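Local coordinates for Xaa-Pro dipeptidase (Mycobacterium tuberculosis, PDB 5E2C), which is named as an Xaa-Pro dipeptidase and probably works as a metal-dependent exopeptidase, the chain here being its N-terminal domain, at residues L42-E47 with G86-G91. Sequence-based numbering, arbitrary orientation.
Sequences LVFADE and GEAGVG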
ATOM      1  N   LEU A  42      11.137  14.324   2.769  1.00  8.50           N
ATOM      2  CA  LEU A  42      11.202  14.293   4.246  1.00  8.67           C
ATOM      3  C   LEU A  42      11.109  15.731   4.777  1.00  8.97           C
ATOM      4  O   LEU A  42      11.916  16.577   4.408  1.00  9.05           O
ATOM      5  CB  LEU A  42      12.512  13.636   4.684  1.00  9.21           C
ATOM      6  CG  LEU A  42      12.819  13.552   6.178  1.00  9.12           C
ATOM      7  CD1 LEU A  42      11.722  12.779   6.904  1.00  9.37           C
ATOM      8  CD2 LEU A  42      14.194  12.931   6.415  1.00  9.25           C
ATOM      9  N   VAL A  43      10.118  16.017   5.617  1.00  8.76           N
ATOM     10  CA  VAL A  43       9.982  17.343   6.204  1.00  8.80           C
ATOM     11  C   VAL A  43      10.062  17.212   7.716  1.00 10.18           C
ATOM     12  O   VAL A  43       9.350  16.375   8.292  1.00 10.15           O
ATOM     13  CB  VAL A  43       8.634  17.986   5.822  1.00  9.56           C
ATOM     14  CG1 VAL A  43       8.485  19.353   6.461  1.00 10.09           C
ATOM     15  CG2 VAL A  43       8.537  18.102   4.315  1.00 10.00           C
ATOM     16  N   PHE A  44      10.919  18.036   8.340  1.00 10.50           N
ATOM     17  CA  PHE A  44      11.100  18.028   9.800  1.00 10.91           C
ATOM     18  C   PHE A  44      10.182  19.023  10.487  1.00 12.99           C
ATOM     19  O   PHE A  44       9.832  20.046   9.914  1.00 13.96           O
ATOM     20  CB  PHE A  44      12.539  18.355  10.179  1.00 12.41           C
ATOM     21  CG  PHE A  44      13.564  17.380   9.644  1.00 12.55           C
ATOM     22  CD1 PHE A  44      14.149  17.583   8.406  1.00 13.97           C
ATOM     23  CD2 PHE A  44      13.949  16.257  10.386  1.00 14.35           C
ATOM     24  CE1 PHE A  44      15.099  16.701   7.916  1.00 14.28           C
ATOM     25  CE2 PHE A  44      14.897  15.367   9.889  1.00 13.34           C
ATOM     26  CZ  PHE A  44      15.470  15.590   8.655  1.00 13.95           C
ATOM     27  N   ALA A  45       9.819  18.736  11.739  1.00 14.17           N
ATOM     28  CA  ALA A  45       8.966  19.656  12.498  1.00 15.14           C
ATOM     29  C   ALA A  45       9.745  20.924  12.868  1.00 17.74           C
ATOM     30  O   ALA A  45       9.187  22.030  12.906  1.00 18.88           O
ATOM     31  CB  ALA A  45       8.422  18.983  13.746  1.00 16.04           C
ATOM     32  N   ASP A  46      11.040  20.769  13.113  1.00 18.06           N
ATOM     33  CA  ASP A  46      11.849  21.890  13.588  1.00 17.78           C
ATOM     34  C   ASP A  46      12.464  22.646  12.398  1.00 18.57           C
ATOM     35  O   ASP A  46      11.979  22.530  11.271  1.00 17.29           O
ATOM     36  CB  ASP A  46      12.866  21.424  14.652  1.00 19.38           C
ATOM     37  CG  ASP A  46      13.992  20.572  14.095  1.00 20.80           C
ATOM     38  OD1 ASP A  46      14.077  20.345  12.866  1.00 19.02           O
ATOM     39  OD2 ASP A  46      14.813  20.110  14.923  1.00 24.25           O
ATOM     40  N   GLU A  47      13.508  23.427  12.644  1.00 19.43           N
ATOM     41  CA  GLU A  47      14.047  24.317  11.617  1.00 20.16           C
ATOM     42  C   GLU A  47      14.872  23.627  10.533  1.00 18.59           C
ATOM     43  O   GLU A  47      15.289  24.281   9.581  1.00 19.84           O
ATOM     44  CB  GLU A  47      14.863  25.458  12.264  1.00 22.57           C
ATOM     45  CG  GLU A  47      14.001  26.457  13.019  1.00 26.92           C
ATOM     46  CD  GLU A  47      13.016  27.190  12.110  1.00 35.04           C
ATOM     47  OE1 GLU A  47      13.454  27.754  11.089  1.00 36.31           O
ATOM     48  OE2 GLU A  47      11.802  27.196  12.418  1.00 47.79           O
ATOM     49  N   GLY A  86      16.015   8.434  10.783  1.00 13.44           N
ATOM     50  CA  GLY A  86      16.537   7.704  11.949  1.00 14.34           C
ATOM     51  C   GLY A  86      17.895   8.240  12.389  1.00 16.15           C
ATOM     52  O   GLY A  86      18.155   8.418  13.587  1.00 16.33           O
ATOM     53  N   GLU A  87      18.741   8.528  11.405  1.00 16.09           N
ATOM     54  CA  GLU A  87      20.077   9.105  11.636  1.00 19.22           C
ATOM     55  C   GLU A  87      19.994  10.522  12.194  1.00 19.92           C
ATOM     56  O   GLU A  87      20.872  10.933  12.937  1.00 22.73           O
ATOM     57  CB  GLU A  87      20.868   9.138  10.335  1.00 21.03           C
ATOM     58  CG  GLU A  87      21.305   7.767   9.850  1.00 24.06           C
ATOM     59  CD  GLU A  87      21.784   7.762   8.414  1.00 29.52           C
ATOM     60  OE1 GLU A  87      21.775   8.830   7.749  1.00 35.02           O
ATOM     61  OE2 GLU A  87      22.172   6.672   7.944  1.00 32.61           O
ATOM     62  N   ALA A  88      18.941  11.262  11.840  1.00 18.29           N
ATOM     63  CA  ALA A  88      18.683  12.596  12.397  1.00 19.22           C
ATOM     64  C   ALA A  88      17.997  12.587  13.781  1.00 18.89           C
ATOM     65  O   ALA A  88      17.618  13.636  14.269  1.00 23.85           O
ATOM     66  CB  ALA A  88      17.846  13.408  11.416  1.00 19.49           C
ATOM     67  N   GLY A  89      17.807  11.421  14.391  1.00 17.02           N
ATOM     68  CA  GLY A  89      17.230  11.327  15.736  1.00 17.79           C
ATOM     69  C   GLY A  89      15.742  11.615  15.848  1.00 17.04           C
ATOM     70  O   GLY A  89      15.239  11.945  16.913  1.00 19.31           O
ATOM     71  N   VAL A  90      15.018  11.439  14.753  1.00 16.40           N
ATOM     72  CA  VAL A  90      13.578  11.662  14.733  1.00 15.22           C
ATOM     73  C   VAL A  90      12.873  10.620  15.600  1.00 14.89           C
ATOM     74  O   VAL A  90      13.023   9.443  15.371  1.00 17.88           O
ATOM     75  CB  VAL A  90      13.091  11.606  13.262  1.00 13.96           C
ATOM     76  CG1 VAL A  90      11.579  11.504  13.160  1.00 14.79           C
ATOM     77  CG2 VAL A  90      13.585  12.835  12.537  1.00 14.97           C
ATOM     78  N   GLY A  91      12.114  11.054  16.604  1.00 18.34           N
ATOM     79  CA  GLY A  91      11.412  10.119  17.494  1.00 18.33           C
ATOM     80  C   GLY A  91      10.185   9.483  16.867  1.00 17.86           C
ATOM     81  O   GLY A  91      10.000   8.265  16.923  1.00 16.83           O
TER
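A88 and V90, two residues apart just beyond the C-terminal end of helix 77-87, both reach the same ring atom, CE2 of F44. G86 lies in the last turn of the helix, and its O accepts a backbone hydrogen bond from G89 N at 3.1 Å. A88, the first residue to leave helical backbone angles, directs its methyl toward the strand, with A88 CB 3.9 Å from F44 CE2. That approach to the ring is oblique. G89 has a positive phi of 73° and is the C-prime residue of a Schellman motif, whose second bond runs from V90 N to the O of A85. The chain thereby turns out of the helix, and V90 points back toward F44. V90 CG2 lies near the ring plane, at the edge, 3.9 Å from F44 CE2 and 4.1 Å from F44 CD2. Chi1 of 167° sets this branch anti to the carbonyl carbon and beside the backbone N of V90. F44 carries its ring beside its own backbone N (chi1 -61°), and the CD2-CE2 side is what the second segment meets. The contact is purely apolar and small, burying 94 Å² over both sides, although F44 and V90 are themselves buried. Nearby, R48 joins the two segments indirectly, pairing with the carboxylate of D46 and donating to A88 O. Within this creatinase/prolidase N-terminal domain, the contact ties the end of strand 40-44 to the turn leading from helix 77-87 into strand 92-95; between these two strands in the mixed sheet runs strand 19-22, whose A19 touches both F44 and V90.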